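Local coordinates for SusD-like carbohydrate binding protein (Bacteroides vulgatus, PDB 3LEW) that probably binds carbohydrate at the outer membrane of Bacteroides vulgatus as a SusD-family protein, contributing to nutrient capture, at residues Ala319-Met324 with Lys444-Gly449; Phe307-Pro312 with Ile429-Thr434; Asp58-Ser63 with Gln448-Phe453; Asp289-Asp294 with Asn422-Gly427. All blocks are in the same frame, centred on the assembly; numbering follows the deposited sequence.

Interaction 1: residues Ala319-Met324 with Lys444-Gly449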
loop_
_atom_site.group_PDB
_atom_site.type_symbol
_atom_site.label_atom_id
_atom_site.label_comp_id
_atom_site.label_asym_id
_atom_site.label_seq_id
_atom_site.Cartn_x
_atom_site.Cartn_y
_atom_site.Cartn_z
ATOM N N ALA A 319 31.206 0.471 -13.179
ATOM C CA ALA A 319 30.179 1.216 -12.436
ATOM C C ALA A 319 30.820 2.189 -11.440
ATOM O O ALA A 319 31.693 1.786 -10.669
ATOM C CB ALA A 319 29.276 0.247 -11.699
ATOM N N ALA A 320 30.405 3.459 -11.477
ATOM C CA ALA A 320 30.940 4.493 -10.578
ATOM C C ALA A 320 30.318 4.430 -9.178
ATOM O O ALA A 320 30.977 4.815 -8.221
ATOM C CB ALA A 320 30.724 5.911 -11.148
ATOM N N TYR A 321 29.051 4.006 -9.078
ATOM C CA TYR A 321 28.334 4.071 -7.812
ATOM C C TYR A 321 27.863 2.722 -7.334
ATOM O O TYR A 321 27.557 1.824 -8.141
ATOM C CB TYR A 321 27.097 4.943 -8.007
ATOM C CG TYR A 321 27.401 6.424 -8.092
ATOM C CD1 TYR A 321 27.458 7.211 -6.945
ATOM C CD2 TYR A 321 27.604 7.041 -9.314
ATOM C CE1 TYR A 321 27.760 8.577 -7.010
ATOM C CE2 TYR A 321 27.876 8.409 -9.390
ATOM C CZ TYR A 321 27.957 9.170 -8.226
ATOM O OH TYR A 321 28.218 10.533 -8.288
ATOM N N VAL A 322 27.724 2.609 -6.016
ATOM C CA VAL A 322 26.879 1.610 -5.412
ATOM C C VAL A 322 25.666 2.350 -4.811
ATOM O O VAL A 322 25.777 3.503 -4.389
ATOM C CB VAL A 322 27.612 0.782 -4.326
ATOM C CG1 VAL A 322 28.646 -0.119 -4.961
ATOM C CG2 VAL A 322 28.288 1.658 -3.271
ATOM N N TRP A 323 24.519 1.679 -4.799
ATOM C CA TRP A 323 23.327 2.158 -4.136
ATOM C C TRP A 323 22.988 1.113 -3.076
ATOM O O TRP A 323 23.398 -0.049 -3.188
ATOM C CB TRP A 323 22.164 2.269 -5.116
ATOM C CG TRP A 323 22.380 3.177 -6.311
ATOM C CD1 TRP A 323 23.329 3.057 -7.277
ATOM C CD2 TRP A 323 21.620 4.337 -6.646
ATOM N NE1 TRP A 323 23.217 4.060 -8.186
ATOM C CE2 TRP A 323 22.149 4.845 -7.850
ATOM C CE3 TRP A 323 20.508 4.965 -6.080
ATOM C CZ2 TRP A 323 21.644 5.999 -8.473
ATOM C CZ3 TRP A 323 19.988 6.117 -6.714
ATOM C CH2 TRP A 323 20.554 6.601 -7.899
HETATM N N MSE A 324 22.204 1.487 -2.074
HETATM C CA MSE A 324 21.791 0.536 -1.051
HETATM C C MSE A 324 20.585 -0.247 -1.598
HETATM O O MSE A 324 19.574 0.348 -1.954
HETATM C CB MSE A 324 21.507 1.276 0.268
HETATM C CG MSE A 324 21.107 0.361 1.468
HETATM SE SE MSE A 324 22.578 -0.537 2.296
HETATM C CE MSE A 324 23.378 1.005 3.106
ATOM N N LYS A 444 36.986 0.269 -5.129
ATOM C CA LYS A 444 36.487 1.540 -4.598
ATOM C C LYS A 444 35.261 2.004 -5.407
ATOM O O LYS A 444 35.306 2.046 -6.635
ATOM C CB LYS A 444 37.552 2.648 -4.659
ATOM C CG LYS A 444 38.777 2.485 -3.684
ATOM C CD LYS A 444 38.458 2.927 -2.234
ATOM C CE LYS A 444 39.619 2.679 -1.254
ATOM N NZ LYS A 444 39.129 2.449 0.152
ATOM N N LYS A 445 34.175 2.338 -4.706
ATOM C CA LYS A 445 32.956 2.880 -5.329
ATOM C C LYS A 445 32.375 4.049 -4.535
ATOM O O LYS A 445 32.425 4.069 -3.315
ATOM C CB LYS A 445 31.871 1.794 -5.425
ATOM C CG LYS A 445 32.257 0.567 -6.185
ATOM C CD LYS A 445 32.519 0.877 -7.629
ATOM C CE LYS A 445 32.692 -0.391 -8.417
ATOM N NZ LYS A 445 33.295 -0.116 -9.731
ATOM N N LYS A 446 31.760 4.993 -5.229
ATOM C CA LYS A 446 31.000 6.063 -4.596
ATOM C C LYS A 446 29.642 5.574 -4.113
ATOM O O LYS A 446 29.039 4.749 -4.760
ATOM C CB LYS A 446 30.771 7.215 -5.552
ATOM C CG LYS A 446 32.054 8.008 -5.789
ATOM C CD LYS A 446 31.736 9.463 -5.945
ATOM C CE LYS A 446 31.766 9.864 -7.365
ATOM N NZ LYS A 446 33.161 10.269 -7.748
ATOM N N THR A 447 29.185 6.105 -2.986
ATOM C CA THR A 447 27.931 5.670 -2.358
ATOM C C THR A 447 26.827 6.689 -2.650
ATOM O O THR A 447 27.007 7.882 -2.462
ATOM C CB THR A 447 28.103 5.570 -0.828
ATOM O OG1 THR A 447 28.862 6.706 -0.364
ATOM C CG2 THR A 447 28.852 4.261 -0.440
ATOM N N GLN A 448 25.659 6.216 -3.077
ATOM C CA GLN A 448 24.517 7.094 -3.347
ATOM C C GLN A 448 23.400 6.926 -2.326
ATOM O O GLN A 448 22.834 5.818 -2.196
ATOM C CB GLN A 448 23.947 6.779 -4.741
ATOM C CG GLN A 448 22.819 7.701 -5.200
ATOM C CD GLN A 448 23.258 9.134 -5.299
ATOM O OE1 GLN A 448 24.240 9.456 -5.989
ATOM N NE2 GLN A 448 22.544 10.017 -4.593
ATOM N N GLY A 449 23.048 8.037 -1.677
ATOM C CA GLY A 449 21.844 8.126 -0.848
ATOM C C GLY A 449 20.714 8.952 -1.488
ATOM O O GLY A 449 20.610 9.060 -2.712
HETATM O O HOH W 1 20.805 3.853 -2.203
#

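Interaction 2: residues Phe307-Pro312 with Ile429-Thr434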
loop_
_atom_site.group_PDB
_atom_site.type_symbol
_atom_site.label_atom_id
_atom_site.label_comp_id
_atom_site.label_asym_id
_atom_site.label_seq_id
_atom_site.Cartn_x
_atom_site.Cartn_y
_atom_site.Cartn_z
ATOM N N PHE A 307 22.108 -3.856 1.708
ATOM C CA PHE A 307 23.528 -3.860 1.412
ATOM C C PHE A 307 23.836 -3.064 0.158
ATOM O O PHE A 307 23.007 -2.947 -0.720
ATOM C CB PHE A 307 24.042 -5.300 1.223
ATOM C CG PHE A 307 23.234 -6.105 0.238
ATOM C CD1 PHE A 307 23.554 -6.081 -1.124
ATOM C CD2 PHE A 307 22.151 -6.843 0.652
ATOM C CE1 PHE A 307 22.833 -6.797 -2.032
ATOM C CE2 PHE A 307 21.389 -7.565 -0.267
ATOM C CZ PHE A 307 21.743 -7.524 -1.620
ATOM N N TRP A 308 25.057 -2.529 0.103
ATOM C CA TRP A 308 25.552 -1.846 -1.102
ATOM C C TRP A 308 25.738 -2.828 -2.232
ATOM O O TRP A 308 26.264 -3.932 -2.035
ATOM C CB TRP A 308 26.913 -1.203 -0.826
ATOM C CG TRP A 308 26.938 -0.158 0.233
ATOM C CD1 TRP A 308 27.600 -0.229 1.426
ATOM C CD2 TRP A 308 26.305 1.141 0.199
ATOM N NE1 TRP A 308 27.403 0.927 2.141
ATOM C CE2 TRP A 308 26.607 1.782 1.420
ATOM C CE3 TRP A 308 25.507 1.806 -0.730
ATOM C CZ2 TRP A 308 26.165 3.058 1.719
ATOM C CZ3 TRP A 308 25.061 3.074 -0.439
ATOM C CH2 TRP A 308 25.383 3.687 0.791
ATOM N N ALA A 309 25.384 -2.420 -3.433
ATOM C CA ALA A 309 25.706 -3.193 -4.614
ATOM C C ALA A 309 25.662 -2.291 -5.822
ATOM O O ALA A 309 24.924 -1.278 -5.862
ATOM C CB ALA A 309 24.699 -4.415 -4.806
ATOM N N THR A 310 26.380 -2.699 -6.845
ATOM C CA THR A 310 26.279 -2.071 -8.145
ATOM C C THR A 310 24.977 -2.542 -8.838
ATOM O O THR A 310 24.350 -3.548 -8.433
ATOM C CB THR A 310 27.521 -2.406 -9.006
ATOM O OG1 THR A 310 27.760 -3.819 -8.965
ATOM C CG2 THR A 310 28.768 -1.685 -8.474
ATOM N N ASP A 311 24.589 -1.827 -9.893
ATOM C CA ASP A 311 23.337 -2.119 -10.630
ATOM C C ASP A 311 23.350 -3.575 -11.127
ATOM O O ASP A 311 24.366 -4.062 -11.636
ATOM C CB ASP A 311 23.161 -1.162 -11.795
ATOM C CG ASP A 311 22.896 0.298 -11.351
ATOM O OD1 ASP A 311 22.415 0.539 -10.222
ATOM O OD2 ASP A 311 23.136 1.189 -12.194
ATOM N N PRO A 312 22.238 -4.294 -10.926
ATOM C CA PRO A 312 22.255 -5.727 -11.242
ATOM C C PRO A 312 22.420 -5.925 -12.755
ATOM O O PRO A 312 21.737 -5.298 -13.562
ATOM C CB PRO A 312 20.898 -6.229 -10.717
ATOM C CG PRO A 312 20.048 -5.014 -10.692
ATOM C CD PRO A 312 20.953 -3.854 -10.383
ATOM N N ILE A 429 33.960 4.139 -0.861
ATOM C CA ILE A 429 34.136 3.097 0.126
ATOM C C ILE A 429 34.725 1.884 -0.582
ATOM O O ILE A 429 34.732 1.831 -1.811
ATOM C CB ILE A 429 32.782 2.664 0.736
ATOM C CG1 ILE A 429 31.912 1.989 -0.338
ATOM C CG2 ILE A 429 32.083 3.884 1.350
ATOM C CD1 ILE A 429 30.702 1.268 0.187
ATOM N N ASP A 430 35.157 0.891 0.194
ATOM C CA ASP A 430 35.540 -0.383 -0.364
ATOM C C ASP A 430 34.369 -1.316 -0.516
ATOM O O ASP A 430 33.802 -1.766 0.474
ATOM C CB ASP A 430 36.599 -1.045 0.508
ATOM C CG ASP A 430 37.921 -0.357 0.396
ATOM O OD1 ASP A 430 38.546 -0.462 -0.696
ATOM O OD2 ASP A 430 38.316 0.303 1.384
ATOM N N TYR A 431 34.040 -1.636 -1.763
ATOM C CA TYR A 431 32.892 -2.487 -2.088
ATOM C C TYR A 431 33.388 -3.935 -2.246
ATOM O O TYR A 431 34.293 -4.189 -3.053
ATOM C CB TYR A 431 32.209 -1.960 -3.370
ATOM C CG TYR A 431 31.162 -2.854 -4.008
ATOM C CD1 TYR A 431 30.074 -3.325 -3.287
ATOM C CD2 TYR A 431 31.234 -3.180 -5.346
ATOM C CE1 TYR A 431 29.121 -4.152 -3.874
ATOM C CE2 TYR A 431 30.260 -3.970 -5.951
ATOM C CZ TYR A 431 29.200 -4.461 -5.207
ATOM O OH TYR A 431 28.235 -5.248 -5.840
ATOM N N ILE A 432 32.824 -4.860 -1.459
ATOM C CA ILE A 432 33.145 -6.287 -1.545
ATOM C C ILE A 432 32.005 -7.043 -2.210
ATOM O O ILE A 432 30.846 -6.892 -1.807
ATOM C CB ILE A 432 33.392 -6.902 -0.134
ATOM C CG1 ILE A 432 34.663 -6.330 0.496
ATOM C CG2 ILE A 432 33.518 -8.429 -0.219
ATOM C CD1 ILE A 432 34.602 -4.853 0.824
ATOM N N TYR A 433 32.328 -7.851 -3.221
ATOM C CA TYR A 433 31.324 -8.625 -3.981
ATOM C C TYR A 433 31.886 -9.965 -4.474
ATOM O O TYR A 433 33.080 -10.218 -4.346
ATOM C CB TYR A 433 30.850 -7.815 -5.193
ATOM C CG TYR A 433 31.931 -7.601 -6.234
ATOM C CD1 TYR A 433 32.949 -6.674 -6.024
ATOM C CD2 TYR A 433 31.948 -8.343 -7.420
ATOM C CE1 TYR A 433 33.963 -6.477 -6.977
ATOM C CE2 TYR A 433 32.951 -8.152 -8.380
ATOM C CZ TYR A 433 33.951 -7.217 -8.145
ATOM O OH TYR A 433 34.950 -7.028 -9.074
ATOM N N THR A 434 31.038 -10.783 -5.102
ATOM C CA THR A 434 31.476 -12.077 -5.660
ATOM C C THR A 434 31.101 -12.253 -7.160
ATOM O O THR A 434 30.073 -11.736 -7.603
ATOM C CB THR A 434 30.891 -13.234 -4.826
ATOM O OG1 THR A 434 29.484 -13.320 -5.070
ATOM C CG2 THR A 434 31.139 -13.013 -3.309
#

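Interaction 3: residues Asp58-Ser63 with Gln448-Phe453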
loop_
_atom_site.group_PDB
_atom_site.type_symbol
_atom_site.label_atom_id
_atom_site.label_comp_id
_atom_site.label_asym_id
_atom_site.label_seq_id
_atom_site.Cartn_x
_atom_site.Cartn_y
_atom_site.Cartn_z
ATOM N N ASP A 58 12.069 6.633 3.110
ATOM C CA ASP A 58 12.978 5.470 3.153
ATOM C C ASP A 58 13.448 4.905 1.822
ATOM O O ASP A 58 14.231 3.891 1.784
ATOM C CB ASP A 58 12.338 4.370 3.980
ATOM C CG ASP A 58 11.951 4.857 5.365
ATOM O OD1 ASP A 58 12.803 5.569 5.948
ATOM O OD2 ASP A 58 10.790 4.599 5.791
ATOM N N VAL A 59 13.009 5.526 0.742
ATOM C CA VAL A 59 13.264 5.027 -0.618
ATOM C C VAL A 59 13.930 6.125 -1.426
ATOM O O VAL A 59 13.492 7.276 -1.376
ATOM C CB VAL A 59 11.929 4.570 -1.288
ATOM C CG1 VAL A 59 12.096 4.241 -2.794
ATOM C CG2 VAL A 59 11.332 3.366 -0.508
ATOM N N VAL A 60 15.013 5.760 -2.116
ATOM C CA VAL A 60 15.730 6.575 -3.080
ATOM C C VAL A 60 15.507 5.993 -4.482
ATOM O O VAL A 60 15.865 4.816 -4.702
ATOM C CB VAL A 60 17.270 6.495 -2.790
ATOM C CG1 VAL A 60 18.070 7.337 -3.765
ATOM C CG2 VAL A 60 17.602 6.881 -1.319
ATOM N N LEU A 61 15.009 6.792 -5.410
ATOM C CA LEU A 61 14.837 6.380 -6.792
ATOM C C LEU A 61 16.104 6.689 -7.605
ATOM O O LEU A 61 16.717 7.766 -7.476
ATOM C CB LEU A 61 13.607 7.041 -7.414
ATOM C CG LEU A 61 12.289 6.280 -7.340
ATOM C CD1 LEU A 61 12.236 5.044 -8.245
ATOM C CD2 LEU A 61 11.908 5.884 -5.855
ATOM N N ASN A 62 16.493 5.741 -8.455
ATOM C CA ASN A 62 17.482 6.048 -9.473
ATOM C C ASN A 62 16.831 6.832 -10.622
ATOM O O ASN A 62 15.685 7.307 -10.529
ATOM C CB ASN A 62 18.329 4.785 -9.882
ATOM C CG ASN A 62 17.553 3.784 -10.708
ATOM O OD1 ASN A 62 16.490 4.123 -11.238
ATOM N ND2 ASN A 62 18.074 2.550 -10.832
ATOM N N SER A 63 17.570 6.979 -11.701
ATOM C CA SER A 63 17.258 7.785 -12.866
ATOM C C SER A 63 16.482 7.032 -13.942
ATOM O O SER A 63 16.258 7.576 -15.032
ATOM C CB SER A 63 18.586 8.214 -13.519
ATOM O OG SER A 63 19.240 7.127 -14.173
ATOM N N GLN A 448 25.659 6.216 -3.077
ATOM C CA GLN A 448 24.517 7.094 -3.347
ATOM C C GLN A 448 23.400 6.926 -2.326
ATOM O O GLN A 448 22.834 5.818 -2.196
ATOM C CB GLN A 448 23.947 6.779 -4.741
ATOM C CG GLN A 448 22.819 7.701 -5.200
ATOM C CD GLN A 448 23.258 9.134 -5.299
ATOM O OE1 GLN A 448 24.240 9.456 -5.989
ATOM N NE2 GLN A 448 22.544 10.017 -4.593
ATOM N N GLY A 449 23.048 8.037 -1.677
ATOM C CA GLY A 449 21.844 8.126 -0.848
ATOM C C GLY A 449 20.714 8.952 -1.488
ATOM O O GLY A 449 20.610 9.060 -2.712
ATOM N N HIS A 450 19.895 9.569 -0.655
ATOM C CA HIS A 450 18.797 10.391 -1.156
ATOM C C HIS A 450 19.262 11.462 -2.141
ATOM O O HIS A 450 20.399 11.949 -2.060
ATOM C CB HIS A 450 18.081 11.080 0.006
ATOM C CG HIS A 450 16.998 10.249 0.635
ATOM N ND1 HIS A 450 15.918 9.769 -0.081
ATOM C CD2 HIS A 450 16.826 9.812 1.915
ATOM C CE1 HIS A 450 15.128 9.100 0.732
ATOM N NE2 HIS A 450 15.639 9.122 1.947
ATOM N N ARG A 451 18.358 11.843 -3.032
ATOM C CA ARG A 451 18.620 12.849 -4.049
ATOM C C ARG A 451 17.725 14.084 -3.968
ATOM O O ARG A 451 18.099 15.148 -4.469
ATOM C CB ARG A 451 18.410 12.204 -5.421
ATOM C CG ARG A 451 19.396 11.029 -5.714
ATOM C CD ARG A 451 18.861 10.172 -6.875
ATOM N NE ARG A 451 18.885 10.933 -8.093
ATOM C CZ ARG A 451 18.105 10.777 -9.155
ATOM N NH1 ARG A 451 17.153 9.853 -9.234
ATOM N NH2 ARG A 451 18.292 11.602 -10.169
ATOM N N PHE A 452 16.546 13.923 -3.399
ATOM C CA PHE A 452 15.527 14.996 -3.415
ATOM C C PHE A 452 15.240 15.379 -2.000
ATOM O O PHE A 452 14.647 14.597 -1.249
ATOM C CB PHE A 452 14.300 14.519 -4.164
ATOM C CG PHE A 452 14.618 14.060 -5.563
ATOM C CD1 PHE A 452 15.053 14.952 -6.509
ATOM C CD2 PHE A 452 14.469 12.715 -5.921
ATOM C CE1 PHE A 452 15.376 14.525 -7.796
ATOM C CE2 PHE A 452 14.755 12.291 -7.185
ATOM C CZ PHE A 452 15.212 13.177 -8.127
ATOM N N PHE A 453 15.732 16.548 -1.603
ATOM C CA PHE A 453 15.732 16.945 -0.180
ATOM C C PHE A 453 14.671 18.002 0.230
ATOM O O PHE A 453 14.623 18.446 1.385
ATOM C CB PHE A 453 17.122 17.527 0.147
ATOM C CG PHE A 453 18.221 16.543 -0.063
ATOM C CD1 PHE A 453 18.368 15.481 0.801
ATOM C CD2 PHE A 453 19.045 16.634 -1.166
ATOM C CE1 PHE A 453 19.365 14.518 0.596
ATOM C CE2 PHE A 453 20.057 15.674 -1.357
ATOM C CZ PHE A 453 20.193 14.629 -0.470
#

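Interaction 4: residues Asp289-Asp294 with Asn422-Gly427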
loop_
_atom_site.group_PDB
_atom_site.type_symbol
_atom_site.label_atom_id
_atom_site.label_comp_id
_atom_site.label_asym_id
_atom_site.label_seq_id
_atom_site.Cartn_x
_atom_site.Cartn_y
_atom_site.Cartn_z
ATOM N N ASP A 289 17.212 4.315 1.246
ATOM C CA ASP A 289 17.982 5.344 2.002
ATOM C C ASP A 289 19.034 4.630 2.850
ATOM O O ASP A 289 18.699 3.841 3.738
ATOM C CB ASP A 289 17.040 6.115 2.922
ATOM C CG ASP A 289 17.726 7.218 3.717
ATOM O OD1 ASP A 289 18.959 7.427 3.564
ATOM O OD2 ASP A 289 17.009 7.874 4.514
ATOM N N PRO A 290 20.337 4.969 2.661
ATOM C CA PRO A 290 21.305 4.245 3.450
ATOM C C PRO A 290 21.066 4.407 4.949
ATOM O O PRO A 290 21.360 3.515 5.711
ATOM C CB PRO A 290 22.620 4.869 3.031
ATOM C CG PRO A 290 22.388 5.219 1.556
ATOM C CD PRO A 290 20.950 5.697 1.534
ATOM N N TYR A 291 20.542 5.554 5.365
ATOM C CA TYR A 291 20.200 5.761 6.777
ATOM C C TYR A 291 19.072 4.860 7.315
ATOM O O TYR A 291 18.980 4.670 8.531
ATOM C CB TYR A 291 19.843 7.223 7.050
ATOM C CG TYR A 291 20.998 8.193 6.847
ATOM C CD1 TYR A 291 22.174 8.080 7.591
ATOM C CD2 TYR A 291 20.925 9.201 5.869
ATOM C CE1 TYR A 291 23.240 8.997 7.412
ATOM C CE2 TYR A 291 21.993 10.114 5.683
ATOM C CZ TYR A 291 23.138 9.995 6.432
ATOM O OH TYR A 291 24.188 10.889 6.225
ATOM N N PHE A 292 18.233 4.312 6.435
ATOM C CA PHE A 292 17.188 3.369 6.849
ATOM C C PHE A 292 17.762 2.108 7.501
ATOM O O PHE A 292 17.169 1.565 8.411
ATOM C CB PHE A 292 16.341 3.022 5.636
ATOM C CG PHE A 292 15.283 1.977 5.876
ATOM C CD1 PHE A 292 14.146 2.295 6.573
ATOM C CD2 PHE A 292 15.444 0.686 5.390
ATOM C CE1 PHE A 292 13.137 1.378 6.731
ATOM C CE2 PHE A 292 14.444 -0.255 5.568
ATOM C CZ PHE A 292 13.306 0.099 6.267
ATOM N N ARG A 293 18.951 1.681 7.078
ATOM C CA ARG A 293 19.592 0.494 7.637
ATOM C C ARG A 293 19.953 0.725 9.119
ATOM O O ARG A 293 19.911 -0.206 9.908
ATOM C CB ARG A 293 20.826 0.121 6.834
ATOM C CG ARG A 293 21.501 -1.198 7.251
ATOM C CD ARG A 293 22.582 -1.576 6.270
ATOM N NE ARG A 293 23.084 -2.940 6.450
ATOM C CZ ARG A 293 23.929 -3.319 7.410
ATOM N NH1 ARG A 293 24.380 -2.448 8.314
ATOM N NH2 ARG A 293 24.325 -4.593 7.480
ATOM N N ASP A 294 20.275 1.966 9.485
ATOM C CA ASP A 294 20.550 2.307 10.875
ATOM C C ASP A 294 19.355 2.240 11.833
ATOM O O ASP A 294 19.542 2.345 13.062
ATOM C CB ASP A 294 21.158 3.719 10.942
ATOM C CG ASP A 294 22.514 3.794 10.289
ATOM O OD1 ASP A 294 23.199 2.734 10.234
ATOM O OD2 ASP A 294 22.899 4.919 9.862
ATOM N N ASN A 422 17.873 12.860 4.760
ATOM C CA ASN A 422 19.204 13.388 4.967
ATOM C C ASN A 422 20.197 12.945 3.895
ATOM O O ASN A 422 20.094 11.862 3.357
ATOM C CB ASN A 422 19.674 13.035 6.380
ATOM C CG ASN A 422 18.856 13.761 7.428
ATOM O OD1 ASN A 422 18.705 14.982 7.348
ATOM N ND2 ASN A 422 18.271 13.023 8.368
ATOM N N ALA A 423 21.158 13.823 3.607
ATOM C CA ALA A 423 22.188 13.591 2.606
ATOM C C ALA A 423 23.187 12.542 3.125
ATOM O O ALA A 423 23.613 12.611 4.263
ATOM C CB ALA A 423 22.933 14.919 2.280
ATOM N N TYR A 424 23.538 11.572 2.278
ATOM C CA TYR A 424 24.579 10.582 2.571
ATOM C C TYR A 424 25.861 10.932 1.830
ATOM O O TYR A 424 25.809 11.316 0.657
ATOM C CB TYR A 424 24.066 9.177 2.177
ATOM C CG TYR A 424 24.847 8.058 2.837
ATOM C CD1 TYR A 424 24.587 7.683 4.160
ATOM C CD2 TYR A 424 25.884 7.437 2.181
ATOM C CE1 TYR A 424 25.324 6.739 4.796
ATOM C CE2 TYR A 424 26.618 6.480 2.796
ATOM C CZ TYR A 424 26.331 6.113 4.117
ATOM O OH TYR A 424 27.070 5.125 4.710
ATOM N N PRO A 425 27.035 10.806 2.489
ATOM C CA PRO A 425 28.267 11.128 1.751
ATOM C C PRO A 425 28.514 10.181 0.567
ATOM O O PRO A 425 27.965 9.054 0.511
ATOM C CB PRO A 425 29.375 11.008 2.812
ATOM C CG PRO A 425 28.842 10.104 3.847
ATOM C CD PRO A 425 27.322 10.290 3.848
ATOM N N GLU A 426 29.292 10.675 -0.392
ATOM C CA GLU A 426 29.667 9.920 -1.575
ATOM C C GLU A 426 30.816 8.936 -1.406
ATOM O O GLU A 426 31.053 8.113 -2.289
ATOM C CB GLU A 426 30.007 10.887 -2.717
ATOM C CG GLU A 426 28.781 11.579 -3.292
ATOM C CD GLU A 426 29.023 12.093 -4.726
ATOM O OE1 GLU A 426 30.129 12.647 -4.971
ATOM O OE2 GLU A 426 28.127 11.922 -5.587
ATOM N N GLY A 427 31.554 9.007 -0.301
ATOM C CA GLY A 427 32.681 8.094 -0.103
ATOM C C GLY A 427 33.869 8.579 -0.931
ATOM O O GLY A 427 34.197 9.760 -0.890
HETATM O O HOH W 2 20.381 9.404 2.242
HETATM O O HOH W 3 17.490 10.169 5.675
#

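Interaction 1: residues Ala319-Met324 with Lys444-Gly449
The parallel pair at the middle of a small four-stranded mixed sheet is formed here, strand 321-326 running beside strand 440-448. The backbone ladder starts with Lys446 N to Ala320 O, continues with Val322 N giving a nearly axial bond to Lys446 O at 2.8 Å, and ends with Gln448 N to Val322 O, 3.0 Å. Beyond it the strands part, and one water takes the bond from Met324 N and donates to Gln448 O. On one face, Trp323 (CG anti to the carbonyl carbon, chi1 -58°) lies side by side with Gln448, whose CG sits over the indole, 3.5 Å from the centroid of the six-membered ring. Gln448 bends at chi2, and its NE2 then reaches Gly449 O at 2.9 Å. Tyr321 crosses Lys446 obliquely on this face, CD1 to CB 3.6 Å, while its hydroxyl bonds Glu426. An alanine in place of Trp323 would remove the ring over the Gln448 methylene and would probably loosen the packing against Asn62 and Val60. Just before strand 321-326 begins, Lys445, bent at chi2, brings NZ to Ala319 O in the carbonyl plane, 2.7 Å away, with Val316 O as a second acceptor. Val322 and Thr447 point together to the other face, onto Trp308 of strand 306-309, while strand 429-434 flanks the pair beyond 440-448.

Interaction 2: residues Phe307-Pro312 with Ile429-Thr434
Tyr431 leaves its strand with CG anti to the backbone N (chi1 169°), which throws the phenol across to Ala309 and Thr310; Trp308, with CG anti to the carbonyl carbon, turns its indole toward Ile429. The isoleucine puts CG1 in the crowded position between backbone N and carbonyl carbon and then extends, so that its CD1 tip lands over one face of the indole. This CH-pi contact measures 3.9 Å from CD1 to the centroid of the five-membered ring, with CD1 of Ile429 3.7 Å from CD1 of Trp308. Strands 306-309 and 429-434 are the two outermost of the mixed sheet, with 321-326 and 440-448 between them; here they cross at 83°, and side chains span the gap. Trp308 O lies at the edge of the Tyr431 ring, 3.4 Å from CE1. The phenol oxygen accepts a weak hydrogen bond from Thr310 N, long at 3.3 Å from N to OH but fairly straight, 164° at the hydrogen. Thr310 also brings its methyl CG2 to 3.7 Å from Tyr431 CE2. Val322 of strand 321-326 packs against both Trp308 and Tyr431, and the indole reaches on to Thr447, Pro290 and the ring of Tyr424.

Interaction 3: residues Asp58-Ser63 with Gln448-Phe453
The imidazole of His450 carries Val60 CG2 over one face, 3.9 Å from the ring centroid in a CH-pi contact, and has Val59 O at its edge, 3.2 Å from CE1. The guanidinium of Arg451 lies with one face over Phe452, whose CZ stands above its centre, while the carbonyls of Leu61 and Asn62 meet its edge. Bent at chi3 (67°), Arg451 swings NH1 to Leu61 O, 2.8 Å away; the bond is straight at the hydrogen (163°), although NH1 sits above the carbonyl plane. Val60, with CG1 anti to the backbone N, presses that methyl against Gly449 O at 3.2 Å. The contact thus joins strand 59-61, paired on its other side with 286-288, to the loop that leaves strand 440-448. His450 NE2 bonds Ser57 O, which fixes the rotation of the ring. Because Arg451 is met here by neutral carbonyl oxygen, its charge would probably be eased by peptide dipoles at this contact.

Interaction 4: residues Asp289-Asp294 with Asn422-Gly427
Residues 290-294 follow helical backbone angles in a short turn without regular helical bonding, while 422-427 run past as an irregular, extended loop, Pro290 and Tyr424 bringing the two CA atoms nearest. An Asx turn opens the first segment: Asp289 OD1 accepts from Tyr291 N at 3.0 Å, met from above the carboxylate plane. Tyr291, with CG anti to the carbonyl carbon (chi1 -65°), lays its ring along the loop and gives its hydroxyl proton to Ala423 O, 2.7 Å away and somewhat above that carbonyl plane. Asn422 O and Ala423 O lie in the plane of the ring at its edge. Over one face comes Tyr424, whose edge makes a T-shaped stack, with centroids 5.1 Å apart and planes at 66°. Tyr424 is itself sandwiched, Pro290 CB over one face at 3.7 Å from the centroid and Pro425 CD over the opposite one. A leucine at the Tyr291 position would lack the hydroxyl and the flat ring, and is likely to leave the 422-427 loop less firmly held to the turn. The site faces solvent, and a pentaethylene glycol, probably from crystallisation, lies by Ala423. Two waters complete the join: one donates to Asp289 OD1 and Asn422 O, while the other donates to Asp289 OD2 at 2.6 Å and accepts from Asn422 N.

Overall arrangement
All four contacts lie on the same side of the chain's centre. Interactions 1, 2 and 4 alternate along the chain: 289-294, 307-312 and 319-324 come first, then 422-427, 429-434 and 444-449. Interactions 1 and 2 share the mixed sheet, their centres about 8 Å apart and tied by the Lys444-Asp430 salt bridge. Interaction 3 shares Gln448 and Gly449 with interaction 1 and brings in the early strand 59-61, closing a loop of 384 residues within which interactions 2 and 4 are nested. Interaction 4, centred about 10 Å from interaction 3, joins interaction 1 where Thr447 bonds Pro425 and Glu426. Trp323 packs on Val60 and Asn62, so the mixed sheet meets strand 59-61 directly.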